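Local coordinates for protein fructose-bisphosphate aldolase (Thermus caldophilus, PDB 2FJK) that belongs to the class II fructose-bisphosphate aldolases, enzymes built on a TIM-barrel fold, and is modelled here with 1,3-dihydroxyacetonephosphate bound, at residues Met53-Arg62 with Leu89-Thr97; Ser104-Thr115 with Val129-Ala137. One frame throughout, in Å; residues are numbered along the deposited sequence.

Contact 1 of 2, residues Met53-Arg62 with Leu89-Thr97; sequences MKYGGRALTR and LKALREGFT
Lys-90 and Ala-91 meet the methyl end of Met-53, a selenomethionine in this model: its CE lies 4.0 Å from Lys-90 O and equally near Ala-91 CA. The bend at chi3 (86°) turns this methyl onto the helix backbone while SE stays beside Phe-96. Three residues on, the aliphatic part of Glu-94 is laid across Thr-61, with Glu-94 CG 3.5 Å from Thr-61 OG1. The Glu-94 carboxylate lies over the Arg-62 guanidinium; OE1 sits above one face, 3.8 Å from Arg-62 NH2, a long salt bridge of charge alone, since no N-H points at it. The segments belong to helices 50-68 and 85-93, outer helices of the TIM barrel, and the second ends here in a Schellman motif. Gly-95, at positive phi, is its C-prime residue, and Phe-96 N bonds back to Ala-91 O at 3.1 Å. The chain thus turned, Phe-96 packs one ring face on Ala-91 CB and touches Val-77 of strand 75-78. Its edge receives the Thr-61 methyl, CG2 to CE1 3.7 Å, and Met-53 SE makes an oblique Met-aromatic contact, 4.6 Å from the ring centroid.

Contact 2 of 2, residues Ser104-Thr115 with Val129-Ala137; sequences SHEDFETNVRET and VEAELGRLA
Asn-111 and Thr-115 of helix 108-124 pack against strand 128-133, the second strand of a beta-alpha-beta unit of the TIM barrel that begins with strand 98-101. The short segments 108-115 and 129-133 run nearly antiparallel, at 174°, their axes 9.9 Å apart. The tight part begins on the buried helix face. Thr-115 sets its methyl directly against that of Ala-131, CG2 to CB 3.6 Å, and Phe-161 of helix 155-164 touches both residues. One turn earlier, Asn-111 reaches the strand with its CG anti to the backbone N (chi1 -168°), and its ND2 gives a hydrogen bond of 3.3 Å to Glu-132 O. The N-H is almost straight on the acceptor, at 170°; the donor comes in the carbonyl plane, and the acceptor lies close to the plane of the Asn-111 amide, which favours this turn of the amide. Ser-104, before the helix, is packed as closely: its CB is wedged against Gly-134 O, 3.5 Å away, and Glu-132 CG, whereas its OG bonds to Asp-102. At the start of the helix the partly exposed Phe-108 meets Leu-133, whose CD1 comes to the ring edge, 3.9 Å from Phe-108 CD1, while Val-112 CG2 rests over one ring face, toward its rim.

Toward solvent the contact thins into loop against loop, beside the exposed N-cap Asp-107. Here the bent Arg-135 side chain swings back over His-105, whose CA lies over one face of the guanidinium and whose CB is 3.2 Å from Arg-135 NH1.

Overall arrangement
Both contacts are partly buried, and the centre of each lies about 17 Å from the centre of the chain, but they hold different elements: their own centres are 23 Å apart and they do not touch. Contact 1 joins two outer helices, 50-68 and 85-93, without a hydrogen bond between its segments; contact 2 fixes a helix to the strand that follows it and has one such bond. Buried packing involves Phe-96 with Thr-61 in contact 1 and Thr-115 with Ala-131 in contact 2. Contact 1 has a long ion pair on its partly exposed side; contact 2 has Arg-135 on a loop at its exposed end, while its strand carries buried glutamates, Glu-130 paired with Lys-249. Other subunits reach only contact 1.

Contact 1 of 2, residues Met53-Arg62 with Leu89-Thr97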
loop_
_atom_site.group_PDB
_atom_site.type_symbol
_atom_site.label_atom_id
_atom_site.label_comp_id
_atom_site.label_asym_id
_atom_site.label_seq_id
_atom_site.Cartn_x
_atom_site.Cartn_y
_atom_site.Cartn_z
HETATM N N MSE A 53 19.009 -3.501 3.354
HETATM C CA MSE A 53 18.266 -3.518 2.101
HETATM C C MSE A 53 18.486 -4.784 1.277
HETATM O O MSE A 53 17.549 -5.290 0.668
HETATM C CB MSE A 53 18.597 -2.275 1.283
HETATM C CG MSE A 53 17.859 -1.038 1.794
HETATM SE SE MSE A 53 18.261 0.513 0.757
HETATM C CE MSE A 53 16.937 0.281 -0.642
ATOM N N LYS A 54 19.713 -5.296 1.259
ATOM C CA LYS A 54 20.005 -6.522 0.520
ATOM C C LYS A 54 19.342 -7.698 1.236
ATOM O O LYS A 54 18.659 -8.507 0.619
ATOM C CB LYS A 54 21.519 -6.761 0.443
ATOM C CG LYS A 54 21.923 -8.003 -0.344
ATOM C CD LYS A 54 23.421 -8.270 -0.207
ATOM C CE LYS A 54 23.968 -9.123 -1.352
ATOM N NZ LYS A 54 23.368 -10.483 -1.422
ATOM N N TYR A 55 19.540 -7.769 2.549
ATOM C CA TYR A 55 18.970 -8.841 3.373
ATOM C C TYR A 55 17.443 -8.815 3.389
ATOM O O TYR A 55 16.781 -9.847 3.223
ATOM C CB TYR A 55 19.475 -8.718 4.813
ATOM C CG TYR A 55 18.965 -9.807 5.735
ATOM C CD1 TYR A 55 19.543 -11.072 5.738
ATOM C CD2 TYR A 55 17.890 -9.569 6.594
ATOM C CE1 TYR A 55 19.069 -12.073 6.576
ATOM C CE2 TYR A 55 17.399 -10.566 7.436
ATOM C CZ TYR A 55 17.995 -11.813 7.425
ATOM O OH TYR A 55 17.530 -12.788 8.277
ATOM N N GLY A 56 16.885 -7.628 3.596
ATOM C CA GLY A 56 15.441 -7.492 3.661
ATOM C C GLY A 56 14.726 -7.370 2.334
ATOM O O GLY A 56 13.612 -7.874 2.180
ATOM N N GLY A 57 15.354 -6.705 1.374
ATOM C CA GLY A 57 14.728 -6.532 0.078
ATOM C C GLY A 57 13.422 -5.757 0.145
ATOM O O GLY A 57 13.179 -4.987 1.079
ATOM N N ARG A 58 12.576 -5.973 -0.853
ATOM C CA ARG A 58 11.287 -5.298 -0.941
ATOM C C ARG A 58 10.402 -5.578 0.268
ATOM O O ARG A 58 9.646 -4.714 0.695
ATOM C CB ARG A 58 10.571 -5.708 -2.238
ATOM C CG ARG A 58 11.059 -7.040 -2.796
ATOM C CD ARG A 58 10.363 -7.433 -4.096
ATOM N NE ARG A 58 9.066 -8.065 -3.863
ATOM C CZ ARG A 58 8.279 -8.534 -4.826
ATOM N NH1 ARG A 58 8.649 -8.445 -6.098
ATOM N NH2 ARG A 58 7.120 -9.100 -4.515
ATOM N N ALA A 59 10.493 -6.785 0.811
ATOM C CA ALA A 59 9.697 -7.132 1.973
ATOM C C ALA A 59 9.976 -6.119 3.078
ATOM O O ALA A 59 9.056 -5.510 3.617
ATOM C CB ALA A 59 10.037 -8.538 2.458
ATOM N N LEU A 60 11.253 -5.926 3.390
ATOM C CA LEU A 60 11.641 -4.994 4.444
ATOM C C LEU A 60 11.323 -3.539 4.139
ATOM O O LEU A 60 10.732 -2.847 4.969
ATOM C CB LEU A 60 13.142 -5.121 4.748
ATOM C CG LEU A 60 13.655 -4.181 5.840
ATOM C CD1 LEU A 60 12.907 -4.441 7.146
ATOM C CD2 LEU A 60 15.150 -4.380 6.040
ATOM N N THR A 61 11.731 -3.069 2.961
ATOM C CA THR A 61 11.498 -1.673 2.605
ATOM C C THR A 61 10.028 -1.311 2.557
ATOM O O THR A 61 9.641 -0.255 3.048
ATOM C CB THR A 61 12.149 -1.294 1.243
ATOM O OG1 THR A 61 11.744 -2.220 0.225
ATOM C CG2 THR A 61 13.658 -1.295 1.362
ATOM N N ARG A 62 9.213 -2.181 1.967
ATOM C CA ARG A 62 7.774 -1.930 1.862
ATOM C C ARG A 62 7.140 -1.880 3.244
ATOM O O ARG A 62 6.311 -1.014 3.527
ATOM C CB ARG A 62 7.087 -3.021 1.031
ATOM C CG ARG A 62 7.586 -3.167 -0.421
ATOM C CD ARG A 62 7.400 -1.894 -1.231
ATOM N NE ARG A 62 8.080 -0.770 -0.594
ATOM C CZ ARG A 62 7.997 0.493 -0.996
ATOM N NH1 ARG A 62 7.261 0.815 -2.053
ATOM N NH2 ARG A 62 8.643 1.434 -0.325
ATOM N N LEU A 89 19.586 6.141 -5.132
ATOM C CA LEU A 89 18.468 6.076 -6.063
ATOM C C LEU A 89 17.548 4.916 -5.710
ATOM O O LEU A 89 16.328 5.023 -5.849
ATOM C CB LEU A 89 18.965 5.919 -7.505
ATOM C CG LEU A 89 19.641 7.116 -8.180
ATOM C CD1 LEU A 89 19.950 6.753 -9.637
ATOM C CD2 LEU A 89 18.723 8.351 -8.133
ATOM N N LYS A 90 18.128 3.803 -5.265
ATOM C CA LYS A 90 17.325 2.651 -4.867
ATOM C C LYS A 90 16.529 3.015 -3.614
ATOM O O LYS A 90 15.389 2.603 -3.449
ATOM C CB LYS A 90 18.219 1.426 -4.582
ATOM C CG LYS A 90 18.841 0.818 -5.835
ATOM C CD LYS A 90 19.795 -0.337 -5.517
ATOM C CE LYS A 90 20.337 -0.967 -6.801
ATOM N NZ LYS A 90 21.334 -2.062 -6.568
ATOM N N ALA A 91 17.142 3.786 -2.729
ATOM C CA ALA A 91 16.482 4.209 -1.500
ATOM C C ALA A 91 15.305 5.155 -1.816
ATOM O O ALA A 91 14.243 5.059 -1.191
ATOM C CB ALA A 91 17.487 4.898 -0.586
ATOM N N LEU A 92 15.496 6.059 -2.781
ATOM C CA LEU A 92 14.435 6.998 -3.179
ATOM C C LEU A 92 13.265 6.223 -3.768
ATOM O O LEU A 92 12.094 6.527 -3.499
ATOM C CB LEU A 92 14.941 7.991 -4.234
ATOM C CG LEU A 92 16.100 8.899 -3.833
ATOM C CD1 LEU A 92 16.443 9.834 -5.002
ATOM C CD2 LEU A 92 15.717 9.691 -2.588
ATOM N N ARG A 93 13.610 5.230 -4.584
ATOM C CA ARG A 93 12.650 4.353 -5.237
ATOM C C ARG A 93 11.823 3.548 -4.233
ATOM O O ARG A 93 10.657 3.249 -4.485
ATOM C CB ARG A 93 13.389 3.380 -6.149
ATOM C CG ARG A 93 12.517 2.286 -6.769
ATOM C CD ARG A 93 11.634 2.841 -7.865
ATOM N NE ARG A 93 11.047 1.770 -8.669
ATOM C CZ ARG A 93 10.248 1.966 -9.715
ATOM N NH1 ARG A 93 9.933 3.195 -10.092
ATOM N NH2 ARG A 93 9.763 0.928 -10.380
ATOM N N GLU A 94 12.434 3.189 -3.107
ATOM C CA GLU A 94 11.737 2.411 -2.092
ATOM C C GLU A 94 11.034 3.280 -1.045
ATOM O O GLU A 94 10.631 2.786 0.005
ATOM C CB GLU A 94 12.708 1.474 -1.374
ATOM C CG GLU A 94 12.937 0.152 -2.088
ATOM C CD GLU A 94 11.879 -0.135 -3.135
ATOM O OE1 GLU A 94 10.968 0.701 -3.303
ATOM O OE2 GLU A 94 11.964 -1.196 -3.787
ATOM N N GLY A 95 10.896 4.573 -1.325
ATOM C CA GLY A 95 10.183 5.454 -0.406
ATOM C C GLY A 95 10.856 6.032 0.831
ATOM O O GLY A 95 10.169 6.581 1.693
ATOM N N PHE A 96 12.176 5.921 0.938
ATOM C CA PHE A 96 12.869 6.470 2.092
ATOM C C PHE A 96 12.640 7.975 2.109
ATOM O O PHE A 96 12.539 8.612 1.059
ATOM C CB PHE A 96 14.365 6.154 2.026
ATOM C CG PHE A 96 14.690 4.701 2.282
ATOM C CD1 PHE A 96 13.874 3.687 1.782
ATOM C CD2 PHE A 96 15.831 4.345 2.990
ATOM C CE1 PHE A 96 14.192 2.340 1.983
ATOM C CE2 PHE A 96 16.163 3.001 3.197
ATOM C CZ PHE A 96 15.344 1.999 2.695
ATOM N N THR A 97 12.560 8.535 3.310
ATOM C CA THR A 97 12.308 9.961 3.469
ATOM C C THR A 97 13.576 10.770 3.726
ATOM O O THR A 97 13.533 11.999 3.840
ATOM C CB THR A 97 11.310 10.188 4.604
ATOM O OG1 THR A 97 11.857 9.681 5.824
ATOM C CG2 THR A 97 10.013 9.463 4.294
#

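Contact 2 of 2, residues Ser104-Thr115 with Val129-Ala137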
loop_
_atom_site.group_PDB
_atom_site.type_symbol
_atom_site.label_atom_id
_atom_site.label_comp_id
_atom_site.label_asym_id
_atom_site.label_seq_id
_atom_site.Cartn_x
_atom_site.Cartn_y
_atom_site.Cartn_z
ATOM N N SER A 104 33.131 10.146 2.946
ATOM C CA SER A 104 34.026 10.754 3.912
ATOM C C SER A 104 35.477 10.355 3.658
ATOM O O SER A 104 36.392 11.113 3.968
ATOM C CB SER A 104 33.629 10.345 5.329
ATOM O OG SER A 104 33.944 8.985 5.562
ATOM N N HIS A 105 35.678 9.170 3.095
ATOM C CA HIS A 105 37.019 8.669 2.800
ATOM C C HIS A 105 37.655 9.351 1.591
ATOM O O HIS A 105 38.860 9.261 1.394
ATOM C CB HIS A 105 36.969 7.159 2.557
ATOM C CG HIS A 105 35.943 6.749 1.545
ATOM N ND1 HIS A 105 34.588 6.766 1.809
ATOM C CD2 HIS A 105 36.071 6.333 0.262
ATOM C CE1 HIS A 105 33.927 6.380 0.731
ATOM N NE2 HIS A 105 34.803 6.111 -0.222
ATOM N N GLU A 106 36.845 10.021 0.777
ATOM C CA GLU A 106 37.344 10.712 -0.415
ATOM C C GLU A 106 37.816 12.121 -0.075
ATOM O O GLU A 106 37.459 12.672 0.973
ATOM C CB GLU A 106 36.240 10.796 -1.473
ATOM C CG GLU A 106 35.754 9.445 -1.965
ATOM C CD GLU A 106 36.431 9.031 -3.245
ATOM O OE1 GLU A 106 37.577 9.459 -3.475
ATOM O OE2 GLU A 106 35.820 8.271 -4.018
ATOM N N ASP A 107 38.619 12.710 -0.958
ATOM C CA ASP A 107 39.099 14.065 -0.716
ATOM C C ASP A 107 37.886 14.986 -0.664
ATOM O O ASP A 107 36.797 14.621 -1.122
ATOM C CB ASP A 107 40.074 14.513 -1.813
ATOM C CG ASP A 107 39.601 14.146 -3.200
ATOM O OD1 ASP A 107 38.402 14.330 -3.468
ATOM O OD2 ASP A 107 40.426 13.683 -4.025
ATOM N N PHE A 108 38.077 16.174 -0.104
ATOM C CA PHE A 108 36.996 17.141 0.041
ATOM C C PHE A 108 36.182 17.437 -1.218
ATOM O O PHE A 108 34.955 17.420 -1.180
ATOM C CB PHE A 108 37.540 18.460 0.591
ATOM C CG PHE A 108 36.475 19.371 1.139
ATOM C CD1 PHE A 108 35.843 19.074 2.342
ATOM C CD2 PHE A 108 36.108 20.526 0.456
ATOM C CE1 PHE A 108 34.867 19.913 2.861
ATOM C CE2 PHE A 108 35.129 21.375 0.965
ATOM C CZ PHE A 108 34.507 21.070 2.171
ATOM N N GLU A 109 36.854 17.721 -2.326
ATOM C CA GLU A 109 36.145 18.041 -3.564
ATOM C C GLU A 109 35.284 16.898 -4.082
ATOM O O GLU A 109 34.175 17.126 -4.567
ATOM C CB GLU A 109 37.130 18.478 -4.658
ATOM C CG GLU A 109 37.762 19.855 -4.439
ATOM C CD GLU A 109 36.730 20.961 -4.316
ATOM O OE1 GLU A 109 35.843 21.048 -5.191
ATOM O OE2 GLU A 109 36.811 21.746 -3.347
ATOM N N THR A 110 35.786 15.672 -3.992
ATOM C CA THR A 110 35.017 14.520 -4.454
ATOM C C THR A 110 33.829 14.258 -3.527
ATOM O O THR A 110 32.762 13.856 -3.979
ATOM C CB THR A 110 35.894 13.257 -4.531
ATOM O OG1 THR A 110 37.003 13.511 -5.405
ATOM C CG2 THR A 110 35.092 12.068 -5.084
ATOM N N ASN A 111 34.023 14.494 -2.232
ATOM C CA ASN A 111 32.969 14.289 -1.245
ATOM C C ASN A 111 31.863 15.272 -1.588
ATOM O O ASN A 111 30.711 14.883 -1.785
ATOM C CB ASN A 111 33.492 14.578 0.166
ATOM C CG ASN A 111 32.540 14.110 1.254
ATOM O OD1 ASN A 111 31.350 13.914 1.016
ATOM N ND2 ASN A 111 33.065 13.942 2.466
ATOM N N VAL A 112 32.240 16.550 -1.666
ATOM C CA VAL A 112 31.315 17.625 -2.004
ATOM C C VAL A 112 30.599 17.314 -3.308
ATOM O O VAL A 112 29.380 17.452 -3.400
ATOM C CB VAL A 112 32.049 18.970 -2.170
ATOM C CG1 VAL A 112 31.121 19.994 -2.809
ATOM C CG2 VAL A 112 32.536 19.468 -0.819
ATOM N N ARG A 113 31.360 16.892 -4.314
ATOM C CA ARG A 113 30.796 16.565 -5.617
ATOM C C ARG A 113 29.731 15.479 -5.521
ATOM O O ARG A 113 28.594 15.666 -5.957
ATOM C CB ARG A 113 31.897 16.091 -6.558
ATOM C CG ARG A 113 31.411 15.660 -7.933
ATOM C CD ARG A 113 32.464 14.792 -8.592
ATOM N NE ARG A 113 33.785 15.398 -8.471
ATOM C CZ ARG A 113 34.921 14.712 -8.451
ATOM N NH1 ARG A 113 34.902 13.388 -8.546
ATOM N NH2 ARG A 113 36.076 15.353 -8.325
ATOM N N GLU A 114 30.110 14.338 -4.956
ATOM C CA GLU A 114 29.191 13.215 -4.803
ATOM C C GLU A 114 27.971 13.599 -3.957
ATOM O O GLU A 114 26.837 13.390 -4.365
ATOM C CB GLU A 114 29.920 12.036 -4.156
ATOM C CG GLU A 114 30.958 11.364 -5.043
ATOM C CD GLU A 114 30.328 10.452 -6.074
ATOM O OE1 GLU A 114 29.395 9.705 -5.711
ATOM O OE2 GLU A 114 30.769 10.467 -7.242
ATOM N N THR A 115 28.220 14.165 -2.781
ATOM C CA THR A 115 27.152 14.577 -1.871
ATOM C C THR A 115 26.158 15.519 -2.539
ATOM O O THR A 115 24.937 15.306 -2.465
ATOM C CB THR A 115 27.738 15.269 -0.615
ATOM O OG1 THR A 115 28.550 14.330 0.099
ATOM C CG2 THR A 115 26.638 15.775 0.306
ATOM N N VAL A 129 18.719 14.889 3.013
ATOM C CA VAL A 129 20.020 14.253 2.869
ATOM C C VAL A 129 20.970 14.487 4.025
ATOM O O VAL A 129 21.133 15.614 4.497
ATOM C CB VAL A 129 20.718 14.744 1.588
ATOM C CG1 VAL A 129 22.140 14.213 1.516
ATOM C CG2 VAL A 129 19.932 14.297 0.380
ATOM N N GLU A 130 21.588 13.406 4.485
ATOM C CA GLU A 130 22.573 13.497 5.546
ATOM C C GLU A 130 23.915 13.260 4.861
ATOM O O GLU A 130 24.008 12.461 3.928
ATOM C CB GLU A 130 22.364 12.415 6.609
ATOM C CG GLU A 130 23.318 12.571 7.785
ATOM C CD GLU A 130 23.222 11.445 8.795
ATOM O OE1 GLU A 130 22.101 11.131 9.245
ATOM O OE2 GLU A 130 24.278 10.880 9.148
ATOM N N ALA A 131 24.946 13.957 5.306
ATOM C CA ALA A 131 26.268 13.779 4.724
ATOM C C ALA A 131 27.285 13.766 5.848
ATOM O O ALA A 131 27.043 14.329 6.915
ATOM C CB ALA A 131 26.566 14.909 3.755
ATOM N N GLU A 132 28.418 13.115 5.628
ATOM C CA GLU A 132 29.424 13.087 6.671
ATOM C C GLU A 132 30.786 13.588 6.222
ATOM O O GLU A 132 31.216 13.355 5.093
ATOM C CB GLU A 132 29.539 11.679 7.274
ATOM C CG GLU A 132 29.876 10.570 6.303
ATOM C CD GLU A 132 29.657 9.187 6.918
ATOM O OE1 GLU A 132 30.220 8.904 8.005
ATOM O OE2 GLU A 132 28.915 8.383 6.310
ATOM N N LEU A 133 31.442 14.301 7.129
ATOM C CA LEU A 133 32.767 14.853 6.903
ATOM C C LEU A 133 33.645 14.331 8.035
ATOM O O LEU A 133 33.303 14.476 9.212
ATOM C CB LEU A 133 32.713 16.378 6.947
ATOM C CG LEU A 133 33.988 17.136 6.591
ATOM C CD1 LEU A 133 34.474 16.750 5.179
ATOM C CD2 LEU A 133 33.695 18.626 6.679
ATOM N N GLY A 134 34.769 13.721 7.680
ATOM C CA GLY A 134 35.656 13.168 8.687
ATOM C C GLY A 134 35.378 11.683 8.822
ATOM O O GLY A 134 34.243 11.248 8.648
ATOM N N ARG A 135 36.404 10.901 9.127
ATOM C CA ARG A 135 36.241 9.462 9.262
ATOM C C ARG A 135 35.863 9.077 10.681
ATOM O O ARG A 135 36.449 9.573 11.641
ATOM C CB ARG A 135 37.535 8.758 8.870
ATOM C CG ARG A 135 37.430 7.251 8.799
ATOM C CD ARG A 135 37.716 6.774 7.393
ATOM N NE ARG A 135 38.944 7.372 6.876
ATOM C CZ ARG A 135 39.482 7.081 5.695
ATOM N NH1 ARG A 135 38.900 6.194 4.898
ATOM N NH2 ARG A 135 40.602 7.679 5.311
ATOM N N LEU A 136 34.885 8.186 10.810
ATOM C CA LEU A 136 34.434 7.735 12.122
ATOM C C LEU A 136 35.418 6.746 12.715
ATOM O O LEU A 136 35.194 5.538 12.695
ATOM C CB LEU A 136 33.053 7.081 12.035
ATOM C CG LEU A 136 31.821 7.982 11.961
ATOM C CD1 LEU A 136 30.580 7.112 11.835
ATOM C CD2 LEU A 136 31.735 8.847 13.201
ATOM N N ALA A 137 36.516 7.272 13.236
ATOM C CA ALA A 137 37.537 6.446 13.847
ATOM C C ALA A 137 37.806 6.989 15.239
ATOM O O ALA A 137 37.745 8.201 15.465
ATOM C CB ALA A 137 38.811 6.483 13.010
#